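Long-range contacts in protein-tyrosine-phosphatase PTP1 (Arabidopsis thaliana, PDB 6KRW), which removes phosphate from phosphotyrosine in proteins, acting on the MAP kinase MPK6 and helping to restrain salicylic acid and camalexin synthesis in plant defence: residues V216-L220 against Y247-H251; L267-V271 against Y288-Y292; A16-R21 against I295-E300. All coordinates share one frame. Residues are numbered along the deposited sequence.

How the contacts relate
All three contacts pair helices and are mostly buried. Contact 1 lies deepest, its centre about 9 Å from the chain's centre, and joins helix 214-223 to helix 242-259, whose N-terminus carries the end of the phosphate-binding loop. Contacts 2 and 3 share helix 285-303, which meets helix 267-277 and then the N-terminal helix 7-24; Tyr292 of contact 2 packs on Phe20 of contact 3. That helix also reaches contact 1, through Phe290 on Val216 and a salt bridge from Glu298 to Arg217. Contacts 1 and 2 lack hydrogen bonds between their segments, whereas contact 3, farthest out, adds a salt bridge and a water at its partly exposed edge, Arg21 and Glu300.

Contact 1 (V216-L220 against Y247-H251); sequences VREIL and YCAIH
Both segments are regular alpha-helix, 216-220 within helix 214-223 and 247-251 within helix 242-259. Their short axes approach to 10.4 Å and cross at -55°, N-to-C directions inclined by 55°. The CA atoms nearest each other are Val216 with Tyr247 at 7.4 Å and Leu220 with His251 at 6.1 Å, so the backbones draw closer toward the C-terminal ends.

Aliphatic contacts fill one part of the interface. Val216, chi1 t, sets CG1 4.0 Å from CD1 of Ile250, and Leu220 CD2 lies 4.3 Å from Ile250 CG2. Ile250 points toward the other helix with chi1 m and chi2 t.

The aromatic contacts involve Tyr247 and His251. A t chi1 sends the Tyr247 ring across to the first helix. Val216 CG1 sits at the ring edge, 3.9 Å from Tyr247 CD1, while Ile219 CG2 comes within 3.7 Å of Tyr247 CZ. Leu220, with chi1 t and chi2 p, makes a CH-pi contact, its CD1 3.9 Å from the His251 ring centroid and 20° off the normal. Helix 242-259 starts within the end of the phosphate-binding loop (residues 237-243) of the classical tyrosine phosphatase fold: the Tyr247 side chain is about 8 Å from that of the nucleophile Cys237 and about 7 Å from that of Arg243.

No hydrogen bond links the two segments; the polar pair at the interface belongs to the second helix. Tyr247 OH and His251 ND1, one turn apart and both chi1 t, are hydrogen-bonded at 2.7 Å, while Leu220 CA packs 3.6 Å from Tyr247 OH. His251 NE2 bonds Ser104 OG.

Contact 2 (L267-V271 against Y288-Y292); sequences LAKTV and YFFCY
Leu267 lies over one face of the Tyr292 ring, its CD2 3.9 Å from the centroid and 26° off the normal, a CH-pi contact. The contact belongs to the helical part of the classical tyrosine phosphatase domain, where helix 267-277 packs against helix 285-303. The segments 267-271 and 288-292 are alpha-helical, with axes 11.9 Å apart at closest approach, N-to-C directions 125° apart and a signed crossing angle of 125°. The helices cross obliquely, with a reversed register: Leu267 is nearest Tyr292, CA to CA 8.2 Å, and Val271 nearest Tyr288, 9.0 Å.

The gap is filled by Leu267 and the two tyrosine rings. Leu267, chi1 t and chi2 p, points toward the partner, and its CD2 touches three residues there: Tyr292 CE2 at 3.5 Å, Cys291 CB at 3.7 Å and Tyr288 CE1 at 4.0 Å. The CA-to-CB bond of Cys291 also points toward the partner, and its CB makes the contact. Tyr292 has chi1 near -92°, between wells, which turns a face of its ring to Leu267 CD2. Tyr288, chi1 t, reaches back to the first helix, and Val271 CG2 (chi1 t) meets the edge of its ring, 3.9 Å from CE1.

The two tyrosine hydroxyls look beyond the pair: both hydrogen-bond to Glu33 OE2 of helix 27-39, which covers this side through Ile30. Gln283, a probable substrate-binding residue, lies in the connection between the two helices, its side chain about 9 Å from that of Tyr288. Past the ring edge, Tyr288 OH rests 3.4 Å from Ala268 CB.

Contact 3 (A16-R21 against I295-E300); sequences ALGVFR and IVDELE
Phe20 and Leu17 form the apolar centre with Val296, Leu299 and Ile295. Phe20, chi1 m, turns its ring so that Ile295 CG2 stands almost on the normal, 3.8 Å from the centroid and 5° off: a CH-pi contact. Its CB packs 3.5 Å from Val296 CG2, and its CD2 lies 4.0 Å from Leu299 CD1. Leu17, chi1 t and chi2 p, brings CD1 to 3.9 Å from Leu299 CB and 4.1 Å from Val296 CG1; Ala16 CB adds a contact of 3.8 Å to Leu299 CD1.

Both segments are alpha-helical and roughly antiparallel, at 150° (signed crossing angle -150°), with axes 9.4 Å apart at closest approach. The nearest CA pairs are Leu17 with Leu299 (5.8 Å) and Phe20 with Val296 (6.1 Å). The N-terminal helix 7-24 thus packs on the last helix, 285-303, while helix 242-259 closes the inner side with Thr253, Ile254 and Ile257.

Farther out, Leu17 CD1 touches Glu300 CG at 3.9 Å. At the outer edge Arg21, chi1 and chi2 t, gives a salt bridge from NH2 to Glu300 OE2 at 2.7 Å that is also a hydrogen bond, at 159°. A water accepts from Arg21 NE at 3.1 Å and donates to the same Glu300 OE2 at 2.6 Å. The apolar centre thus holds the first and last helices together by shape, and the Arg21-Glu300 pair with its water satisfies the charges at the edge.

Contact 1 (V216-L220 against Y247-H251)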
ATOM      1  N   VAL A 216     -12.629   0.643   2.891  1.00 25.44           N
ATOM      2  CA  VAL A 216     -11.455   0.111   2.139  1.00 24.89           C
ATOM      3  C   VAL A 216     -11.836  -0.120   0.673  1.00 25.63           C
ATOM      4  O   VAL A 216     -11.044   0.233  -0.231  1.00 27.80           O
ATOM      5  CB  VAL A 216     -10.943  -1.154   2.829  1.00 25.15           C
ATOM      6  CG1 VAL A 216      -9.900  -1.817   1.946  1.00 27.75           C
ATOM      7  CG2 VAL A 216     -10.323  -0.832   4.161  1.00 28.54           C
ATOM      8  N   ARG A 217     -13.027  -0.635   0.409  1.00 25.72           N
ATOM      9  CA  ARG A 217     -13.459  -0.829  -0.995  1.00 27.11           C
ATOM     10  C   ARG A 217     -13.665   0.520  -1.689  1.00 31.12           C
ATOM     11  O   ARG A 217     -13.435   0.589  -2.900  1.00 29.71           O
ATOM     12  CB  ARG A 217     -14.680  -1.745  -1.046  1.00 32.09           C
ATOM     13  CG  ARG A 217     -14.323  -3.190  -0.738  1.00 28.97           C
ATOM     14  CD  ARG A 217     -15.475  -4.150  -0.914  1.00 34.15           C
ATOM     15  NE  ARG A 217     -16.650  -3.773  -0.158  1.00 35.94           N
ATOM     16  CZ  ARG A 217     -17.756  -3.248  -0.664  1.00 35.83           C
ATOM     17  NH1 ARG A 217     -17.854  -2.996  -1.960  1.00 42.55           N
ATOM     18  NH2 ARG A 217     -18.770  -2.984   0.134  1.00 43.99           N
ATOM     19  N   GLU A 218     -14.084   1.567  -0.973  1.00 29.63           N
ATOM     20  CA  GLU A 218     -14.190   2.882  -1.638  1.00 33.14           C
ATOM     21  C   GLU A 218     -12.808   3.352  -2.111  1.00 29.27           C
ATOM     22  O   GLU A 218     -12.725   3.967  -3.183  1.00 31.98           O
ATOM     23  CB  GLU A 218     -14.857   3.886  -0.703  1.00 35.94           C
ATOM     24  CG  GLU A 218     -15.085   5.207  -1.397  1.00 48.93           C
ATOM     25  CD  GLU A 218     -15.852   6.243  -0.596  1.00 64.51           C
ATOM     26  OE1 GLU A 218     -16.766   5.868   0.146  1.00 40.24           O
ATOM     27  OE2 GLU A 218     -15.402   7.359  -0.630  1.00 47.43           O
ATOM     28  N   ILE A 219     -11.755   3.088  -1.343  1.00 29.15           N
ATOM     29  CA  ILE A 219     -10.388   3.458  -1.819  1.00 27.66           C
ATOM     30  C   ILE A 219     -10.145   2.766  -3.165  1.00 29.01           C
ATOM     31  O   ILE A 219      -9.748   3.429  -4.123  1.00 28.09           O
ATOM     32  CB  ILE A 219      -9.321   3.063  -0.794  1.00 26.72           C
ATOM     33  CG1 ILE A 219      -9.534   3.730   0.564  1.00 29.39           C
ATOM     34  CG2 ILE A 219      -7.919   3.321  -1.357  1.00 25.69           C
ATOM     35  CD1 ILE A 219      -8.612   3.242   1.652  1.00 26.38           C
ATOM     36  N   LEU A 220     -10.429   1.470  -3.247  1.00 28.38           N
ATOM     37  CA  LEU A 220     -10.193   0.748  -4.521  1.00 26.27           C
ATOM     38  C   LEU A 220     -11.075   1.322  -5.628  1.00 29.27           C
ATOM     39  O   LEU A 220     -10.592   1.520  -6.760  1.00 27.45           O
ATOM     40  CB  LEU A 220     -10.461  -0.745  -4.304  1.00 27.83           C
ATOM     41  CG  LEU A 220     -10.442  -1.603  -5.567  1.00 28.01           C
ATOM     42  CD1 LEU A 220      -9.090  -1.484  -6.276  1.00 29.78           C
ATOM     43  CD2 LEU A 220     -10.734  -3.061  -5.225  1.00 28.95           C
ATOM     44  N   TYR A 247      -4.392  -4.133   2.211  1.00 19.01           N
ATOM     45  CA  TYR A 247      -4.951  -3.272   1.142  1.00 19.86           C
ATOM     46  C   TYR A 247      -4.389  -3.714  -0.220  1.00 20.18           C
ATOM     47  O   TYR A 247      -5.130  -3.893  -1.189  1.00 19.23           O
ATOM     48  CB  TYR A 247      -4.701  -1.774   1.370  1.00 19.76           C
ATOM     49  CG  TYR A 247      -5.268  -1.038   0.198  1.00 20.81           C
ATOM     50  CD1 TYR A 247      -6.644  -0.798   0.119  1.00 24.86           C
ATOM     51  CD2 TYR A 247      -4.481  -0.683  -0.873  1.00 21.95           C
ATOM     52  CE1 TYR A 247      -7.181  -0.281  -1.037  1.00 28.66           C
ATOM     53  CE2 TYR A 247      -5.011  -0.160  -2.033  1.00 26.03           C
ATOM     54  CZ  TYR A 247      -6.372   0.056  -2.095  1.00 34.00           C
ATOM     55  OH  TYR A 247      -6.862   0.469  -3.264  1.00 31.69           O
ATOM     56  N   CYS A 248      -3.073  -3.859  -0.304  1.00 18.35           N
ATOM     57  CA  CYS A 248      -2.436  -4.249  -1.598  1.00 16.48           C
ATOM     58  C   CYS A 248      -3.041  -5.577  -2.096  1.00 16.92           C
ATOM     59  O   CYS A 248      -3.269  -5.716  -3.283  1.00 17.89           O
ATOM     60  CB  CYS A 248      -0.927  -4.365  -1.442  1.00 18.47           C
ATOM     61  SG  CYS A 248      -0.103  -2.777  -1.206  0.96 19.52           S
ATOM     62  N   ALA A 249      -3.273  -6.540  -1.204  1.00 17.60           N
ATOM     63  CA  ALA A 249      -3.813  -7.851  -1.613  1.00 17.91           C
ATOM     64  C   ALA A 249      -5.196  -7.681  -2.230  1.00 17.87           C
ATOM     65  O   ALA A 249      -5.534  -8.331  -3.233  1.00 18.01           O
ATOM     66  CB  ALA A 249      -3.810  -8.829  -0.478  1.00 17.96           C
ATOM     67  N   ILE A 250      -6.035  -6.837  -1.620  1.00 18.07           N
ATOM     68  CA  ILE A 250      -7.413  -6.649  -2.160  1.00 19.48           C
ATOM     69  C   ILE A 250      -7.325  -5.979  -3.531  1.00 18.92           C
ATOM     70  O   ILE A 250      -7.945  -6.462  -4.508  1.00 19.90           O
ATOM     71  CB  ILE A 250      -8.249  -5.838  -1.155  1.00 20.39           C
ATOM     72  CG1 ILE A 250      -8.392  -6.574   0.181  1.00 19.67           C
ATOM     73  CG2 ILE A 250      -9.599  -5.448  -1.775  1.00 22.98           C
ATOM     74  CD1 ILE A 250      -8.803  -5.666   1.362  1.00 23.47           C
ATOM     75  N   HIS A 251      -6.584  -4.890  -3.615  1.00 19.30           N
ATOM     76  CA  HIS A 251      -6.451  -4.109  -4.865  1.00 20.02           C
ATOM     77  C   HIS A 251      -5.858  -4.977  -5.976  1.00 20.41           C
ATOM     78  O   HIS A 251      -6.397  -5.041  -7.089  1.00 21.71           O
ATOM     79  CB  HIS A 251      -5.611  -2.882  -4.540  1.00 20.33           C
ATOM     80  CG  HIS A 251      -5.386  -1.924  -5.645  1.00 21.21           C
ATOM     81  ND1 HIS A 251      -5.592  -0.574  -5.465  1.00 23.21           N
ATOM     82  CD2 HIS A 251      -4.949  -2.068  -6.914  1.00 23.66           C
ATOM     83  CE1 HIS A 251      -5.260   0.066  -6.573  1.00 26.13           C
ATOM     84  NE2 HIS A 251      -4.892  -0.823  -7.481  1.00 25.81           N
TER

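Contact 2 (L267-V271 against Y288-Y292)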
ATOM      1  N   LEU A 267      -5.284 -16.661  -3.174  1.00 20.19           N
ATOM      2  CA  LEU A 267      -4.851 -15.510  -2.361  1.00 19.05           C
ATOM      3  C   LEU A 267      -3.617 -15.876  -1.520  1.00 18.74           C
ATOM      4  O   LEU A 267      -2.754 -15.016  -1.290  1.00 19.19           O
ATOM      5  CB  LEU A 267      -6.013 -15.046  -1.465  1.00 20.77           C
ATOM      6  CG  LEU A 267      -5.693 -13.860  -0.574  1.00 20.25           C
ATOM      7  CD1 LEU A 267      -5.375 -12.622  -1.385  1.00 22.54           C
ATOM      8  CD2 LEU A 267      -6.853 -13.596   0.348  1.00 26.71           C
ATOM      9  N   ALA A 268      -3.516 -17.135  -1.076  1.00 19.76           N
ATOM     10  CA  ALA A 268      -2.332 -17.521  -0.279  1.00 20.09           C
ATOM     11  C   ALA A 268      -1.063 -17.356  -1.135  1.00 18.33           C
ATOM     12  O   ALA A 268      -0.047 -16.876  -0.622  1.00 19.50           O
ATOM     13  CB  ALA A 268      -2.452 -18.935   0.219  1.00 21.29           C
ATOM     14  N   LYS A 269      -1.148 -17.734  -2.403  1.00 18.50           N
ATOM     15  CA  LYS A 269       0.008 -17.561  -3.318  1.00 18.66           C
ATOM     16  C   LYS A 269       0.341 -16.083  -3.501  1.00 17.31           C
ATOM     17  O   LYS A 269       1.518 -15.685  -3.477  1.00 17.87           O
ATOM     18  CB  LYS A 269      -0.320 -18.247  -4.634  1.00 19.88           C
ATOM     19  CG  LYS A 269       0.825 -18.306  -5.622  1.00 21.65           C
ATOM     20  CD  LYS A 269       0.445 -19.034  -6.900  1.00 25.77           C
ATOM     21  CE  LYS A 269       1.621 -19.399  -7.770  1.00 32.51           C
ATOM     22  NZ  LYS A 269       2.164 -18.203  -8.443  1.00 38.43           N
ATOM     23  N   THR A 270      -0.693 -15.229  -3.610  1.00 17.49           N
ATOM     24  CA  THR A 270      -0.445 -13.779  -3.716  1.00 17.38           C
ATOM     25  C   THR A 270       0.260 -13.267  -2.471  1.00 15.96           C
ATOM     26  O   THR A 270       1.194 -12.475  -2.581  1.00 16.51           O
ATOM     27  CB  THR A 270      -1.763 -13.038  -3.962  1.00 18.34           C
ATOM     28  OG1 THR A 270      -2.289 -13.466  -5.208  1.00 18.52           O
ATOM     29  CG2 THR A 270      -1.554 -11.531  -3.946  1.00 17.87           C
ATOM     30  N   VAL A 271      -0.259 -13.635  -1.293  1.00 16.58           N
ATOM     31  CA  VAL A 271       0.369 -13.144  -0.045  1.00 17.73           C
ATOM     32  C   VAL A 271       1.805 -13.687   0.069  1.00 16.49           C
ATOM     33  O   VAL A 271       2.674 -12.966   0.502  1.00 16.51           O
ATOM     34  CB  VAL A 271      -0.508 -13.459   1.175  1.00 17.69           C
ATOM     35  CG1 VAL A 271       0.215 -13.117   2.461  1.00 18.79           C
ATOM     36  CG2 VAL A 271      -1.826 -12.676   1.108  1.00 19.55           C
ATOM     37  N   TYR A 288      -6.118 -11.439   7.175  1.00 19.95           N
ATOM     38  CA  TYR A 288      -6.244 -12.370   6.041  1.00 19.63           C
ATOM     39  C   TYR A 288      -7.717 -12.635   5.750  1.00 20.31           C
ATOM     40  O   TYR A 288      -8.125 -12.614   4.613  1.00 19.88           O
ATOM     41  CB  TYR A 288      -5.437 -13.632   6.370  1.00 19.89           C
ATOM     42  CG  TYR A 288      -5.266 -14.561   5.202  1.00 20.84           C
ATOM     43  CD1 TYR A 288      -4.418 -14.222   4.160  1.00 21.57           C
ATOM     44  CD2 TYR A 288      -5.964 -15.742   5.121  1.00 20.50           C
ATOM     45  CE1 TYR A 288      -4.256 -15.057   3.071  1.00 21.59           C
ATOM     46  CE2 TYR A 288      -5.786 -16.600   4.045  1.00 22.27           C
ATOM     47  CZ  TYR A 288      -4.967 -16.229   2.996  1.00 21.09           C
ATOM     48  OH  TYR A 288      -4.768 -17.063   1.914  1.00 23.71           O
ATOM     49  N   PHE A 289      -8.513 -12.829   6.795  1.00 21.91           N
ATOM     50  CA  PHE A 289      -9.983 -12.995   6.626  1.00 22.01           C
ATOM     51  C   PHE A 289     -10.571 -11.727   5.998  1.00 22.32           C
ATOM     52  O   PHE A 289     -11.453 -11.817   5.128  1.00 23.07           O
ATOM     53  CB  PHE A 289     -10.665 -13.324   7.959  1.00 24.06           C
ATOM     54  CG  PHE A 289     -10.780 -14.801   8.216  1.00 24.61           C
ATOM     55  CD1 PHE A 289     -11.881 -15.516   7.770  1.00 29.65           C
ATOM     56  CD2 PHE A 289      -9.791 -15.478   8.901  1.00 27.76           C
ATOM     57  CE1 PHE A 289     -11.991 -16.872   8.016  1.00 28.16           C
ATOM     58  CE2 PHE A 289      -9.890 -16.849   9.116  1.00 29.83           C
ATOM     59  CZ  PHE A 289     -10.997 -17.539   8.694  1.00 28.27           C
ATOM     60  N   PHE A 290     -10.105 -10.566   6.441  1.00 21.71           N
ATOM     61  CA  PHE A 290     -10.636  -9.281   5.913  1.00 21.05           C
ATOM     62  C   PHE A 290     -10.355  -9.185   4.409  1.00 22.97           C
ATOM     63  O   PHE A 290     -11.187  -8.694   3.667  1.00 23.02           O
ATOM     64  CB  PHE A 290     -10.058  -8.110   6.704  1.00 22.06           C
ATOM     65  CG  PHE A 290     -10.585  -6.760   6.294  1.00 21.68           C
ATOM     66  CD1 PHE A 290     -11.803  -6.296   6.775  1.00 23.29           C
ATOM     67  CD2 PHE A 290      -9.879  -5.945   5.433  1.00 23.07           C
ATOM     68  CE1 PHE A 290     -12.286  -5.053   6.384  1.00 24.00           C
ATOM     69  CE2 PHE A 290     -10.360  -4.704   5.045  1.00 26.99           C
ATOM     70  CZ  PHE A 290     -11.576  -4.254   5.530  1.00 24.97           C
ATOM     71  N   CYS A 291      -9.183  -9.683   3.963  1.00 20.71           N
ATOM     72  CA  CYS A 291      -8.865  -9.722   2.513  1.00 19.57           C
ATOM     73  C   CYS A 291      -9.972 -10.487   1.793  1.00 21.23           C
ATOM     74  O   CYS A 291     -10.499 -10.022   0.815  1.00 21.53           O
ATOM     75  CB  CYS A 291      -7.578 -10.494   2.209  1.00 23.48           C
ATOM     76  SG  CYS A 291      -6.053  -9.663   2.668  1.00 23.76           S
ATOM     77  N   TYR A 292     -10.296 -11.685   2.286  1.00 20.66           N
ATOM     78  CA  TYR A 292     -11.315 -12.526   1.618  1.00 20.84           C
ATOM     79  C   TYR A 292     -12.664 -11.795   1.614  1.00 22.29           C
ATOM     80  O   TYR A 292     -13.322 -11.747   0.587  1.00 22.31           O
ATOM     81  CB  TYR A 292     -11.459 -13.863   2.326  1.00 22.60           C
ATOM     82  CG  TYR A 292     -10.576 -14.954   1.772  1.00 20.74           C
ATOM     83  CD1 TYR A 292     -10.977 -15.658   0.658  1.00 25.03           C
ATOM     84  CD2 TYR A 292      -9.374 -15.285   2.366  1.00 22.53           C
ATOM     85  CE1 TYR A 292     -10.203 -16.663   0.125  1.00 25.88           C
ATOM     86  CE2 TYR A 292      -8.588 -16.303   1.846  1.00 22.62           C
ATOM     87  CZ  TYR A 292      -9.006 -16.981   0.725  1.00 23.26           C
ATOM     88  OH  TYR A 292      -8.262 -17.996   0.153  1.00 25.34           O
TER

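Contact 3 (A16-R21 against I295-E300)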
ATOM      1  N   ALA A  16     -14.589 -16.050 -10.131  1.00 23.96           N
ATOM      2  CA  ALA A  16     -13.847 -15.718  -8.897  1.00 22.56           C
ATOM      3  C   ALA A  16     -14.810 -15.637  -7.712  1.00 23.45           C
ATOM      4  O   ALA A  16     -14.462 -16.095  -6.628  1.00 24.07           O
ATOM      5  CB  ALA A  16     -13.091 -14.435  -9.063  1.00 23.26           C
ATOM      6  N   LEU A  17     -15.976 -15.022  -7.911  1.00 24.04           N
ATOM      7  CA  LEU A  17     -16.909 -14.848  -6.769  1.00 23.52           C
ATOM      8  C   LEU A  17     -17.294 -16.218  -6.210  1.00 22.85           C
ATOM      9  O   LEU A  17     -17.340 -16.387  -4.984  1.00 24.44           O
ATOM     10  CB  LEU A  17     -18.142 -14.076  -7.233  1.00 26.60           C
ATOM     11  CG  LEU A  17     -19.205 -13.834  -6.162  1.00 27.26           C
ATOM     12  CD1 LEU A  17     -18.643 -13.186  -4.909  1.00 25.47           C
ATOM     13  CD2 LEU A  17     -20.338 -12.984  -6.722  1.00 31.40           C
ATOM     14  N   GLY A  18     -17.615 -17.175  -7.067  1.00 24.91           N
ATOM     15  CA  GLY A  18     -18.004 -18.504  -6.572  1.00 29.50           C
ATOM     16  C   GLY A  18     -16.888 -19.123  -5.756  1.00 24.95           C
ATOM     17  O   GLY A  18     -17.175 -19.766  -4.710  1.00 25.76           O
ATOM     18  N   VAL A  19     -15.641 -18.965  -6.205  1.00 24.09           N
ATOM     19  CA  VAL A  19     -14.494 -19.531  -5.459  1.00 23.32           C
ATOM     20  C   VAL A  19     -14.287 -18.818  -4.124  1.00 22.91           C
ATOM     21  O   VAL A  19     -14.221 -19.499  -3.092  1.00 24.30           O
ATOM     22  CB  VAL A  19     -13.234 -19.510  -6.339  1.00 23.75           C
ATOM     23  CG1 VAL A  19     -12.021 -19.831  -5.496  1.00 23.47           C
ATOM     24  CG2 VAL A  19     -13.403 -20.448  -7.533  1.00 23.68           C
ATOM     25  N   PHE A  20     -14.209 -17.490  -4.125  1.00 22.27           N
ATOM     26  CA  PHE A  20     -13.946 -16.743  -2.868  1.00 23.46           C
ATOM     27  C   PHE A  20     -15.117 -16.914  -1.892  1.00 24.04           C
ATOM     28  O   PHE A  20     -14.874 -17.048  -0.690  1.00 24.93           O
ATOM     29  CB  PHE A  20     -13.649 -15.277  -3.185  1.00 22.21           C
ATOM     30  CG  PHE A  20     -12.235 -15.049  -3.659  1.00 22.52           C
ATOM     31  CD1 PHE A  20     -11.219 -14.886  -2.740  1.00 24.57           C
ATOM     32  CD2 PHE A  20     -11.928 -14.926  -5.002  1.00 23.55           C
ATOM     33  CE1 PHE A  20      -9.921 -14.635  -3.151  1.00 25.18           C
ATOM     34  CE2 PHE A  20     -10.614 -14.718  -5.411  1.00 24.98           C
ATOM     35  CZ  PHE A  20      -9.613 -14.608  -4.490  1.00 22.12           C
ATOM     36  N   ARG A  21     -16.340 -16.913  -2.402  1.00 25.80           N
ATOM     37  CA  ARG A  21     -17.521 -17.078  -1.515  1.00 28.72           C
ATOM     38  C   ARG A  21     -17.471 -18.480  -0.905  1.00 26.53           C
ATOM     39  O   ARG A  21     -17.787 -18.635   0.287  1.00 28.32           O
ATOM     40  CB  ARG A  21     -18.809 -16.824  -2.302  1.00 35.37           C
ATOM     41  CG  ARG A  21     -20.066 -16.807  -1.456  1.00 45.65           C
ATOM     42  CD  ARG A  21     -21.261 -16.595  -2.368  1.00 57.95           C
ATOM     43  NE  ARG A  21     -21.463 -15.190  -2.691  1.00 54.28           N
ATOM     44  CZ  ARG A  21     -22.125 -14.734  -3.752  1.00 50.58           C
ATOM     45  NH1 ARG A  21     -22.639 -15.564  -4.644  1.00 52.84           N
ATOM     46  NH2 ARG A  21     -22.252 -13.431  -3.928  1.00 59.16           N
ATOM     47  N   ILE A 295     -12.661  -8.872  -0.814  1.00 21.35           N
ATOM     48  CA  ILE A 295     -12.656  -9.324  -2.228  1.00 20.63           C
ATOM     49  C   ILE A 295     -14.043  -9.863  -2.603  1.00 21.04           C
ATOM     50  O   ILE A 295     -14.547  -9.526  -3.681  1.00 22.88           O
ATOM     51  CB  ILE A 295     -11.553 -10.379  -2.428  1.00 19.91           C
ATOM     52  CG1 ILE A 295     -10.167  -9.739  -2.352  1.00 21.03           C
ATOM     53  CG2 ILE A 295     -11.743 -11.123  -3.741  1.00 21.32           C
ATOM     54  CD1 ILE A 295      -9.023 -10.709  -2.087  1.00 19.78           C
ATOM     55  N   VAL A 296     -14.665 -10.651  -1.730  1.00 21.87           N
ATOM     56  CA  VAL A 296     -16.048 -11.134  -1.996  1.00 23.57           C
ATOM     57  C   VAL A 296     -16.990  -9.941  -2.146  1.00 23.97           C
ATOM     58  O   VAL A 296     -17.776  -9.936  -3.119  1.00 25.26           O
ATOM     59  CB  VAL A 296     -16.516 -12.116  -0.912  1.00 23.90           C
ATOM     60  CG1 VAL A 296     -18.023 -12.322  -0.950  1.00 28.16           C
ATOM     61  CG2 VAL A 296     -15.791 -13.439  -1.049  1.00 26.37           C
ATOM     62  N   ASP A 297     -16.942  -8.990  -1.215  1.00 23.13           N
ATOM     63  CA  ASP A 297     -17.887  -7.833  -1.223  1.00 23.73           C
ATOM     64  C   ASP A 297     -17.687  -7.048  -2.522  1.00 24.07           C
ATOM     65  O   ASP A 297     -18.687  -6.640  -3.137  1.00 28.38           O
ATOM     66  CB  ASP A 297     -17.676  -6.943  -0.004  1.00 25.98           C
ATOM     67  CG  ASP A 297     -18.140  -7.597   1.283  1.00 26.57           C
ATOM     68  OD1 ASP A 297     -18.790  -8.664   1.200  1.00 32.54           O
ATOM     69  OD2 ASP A 297     -17.802  -7.063   2.371  1.00 29.31           O
ATOM     70  N   GLU A 298     -16.424  -6.918  -2.964  1.00 24.30           N
ATOM     71  CA  GLU A 298     -16.187  -6.113  -4.177  1.00 25.32           C
ATOM     72  C   GLU A 298     -16.655  -6.885  -5.409  1.00 24.99           C
ATOM     73  O   GLU A 298     -17.218  -6.273  -6.333  1.00 28.46           O
ATOM     74  CB  GLU A 298     -14.746  -5.642  -4.276  1.00 27.03           C
ATOM     75  CG  GLU A 298     -14.552  -4.649  -5.398  1.00 28.18           C
ATOM     76  CD  GLU A 298     -15.343  -3.366  -5.261  1.00 30.93           C
ATOM     77  OE1 GLU A 298     -15.813  -3.101  -4.157  1.00 33.12           O
ATOM     78  OE2 GLU A 298     -15.440  -2.645  -6.252  1.00 30.85           O
ATOM     79  N   LEU A 299     -16.382  -8.187  -5.467  1.00 25.42           N
ATOM     80  CA  LEU A 299     -16.857  -9.022  -6.599  1.00 24.80           C
ATOM     81  C   LEU A 299     -18.394  -9.023  -6.664  1.00 25.99           C
ATOM     82  O   LEU A 299     -18.917  -9.081  -7.792  1.00 31.12           O
ATOM     83  CB  LEU A 299     -16.316 -10.446  -6.472  1.00 25.76           C
ATOM     84  CG  LEU A 299     -14.821 -10.602  -6.752  1.00 23.20           C
ATOM     85  CD1 LEU A 299     -14.336 -11.997  -6.399  1.00 25.02           C
ATOM     86  CD2 LEU A 299     -14.505 -10.272  -8.213  1.00 25.71           C
ATOM     87  N   GLU A 300     -19.093  -8.925  -5.528  1.00 27.65           N
ATOM     88  CA  GLU A 300     -20.576  -8.821  -5.532  1.00 27.84           C
ATOM     89  C   GLU A 300     -20.995  -7.484  -6.154  1.00 31.05           C
ATOM     90  O   GLU A 300     -21.937  -7.503  -6.972  1.00 39.88           O
ATOM     91  CB  GLU A 300     -21.124  -8.987  -4.120  1.00 29.00           C
ATOM     92  CG  GLU A 300     -21.083 -10.404  -3.635  1.00 32.84           C
ATOM     93  CD  GLU A 300     -21.507 -10.620  -2.191  1.00 45.37           C
ATOM     94  OE1 GLU A 300     -21.688  -9.615  -1.432  1.00 51.43           O
ATOM     95  OE2 GLU A 300     -21.692 -11.812  -1.833  1.00 56.05           O
TER
HETATM   96  O   HOH W   1     -21.370 -13.613   0.001  1.00 61.75           O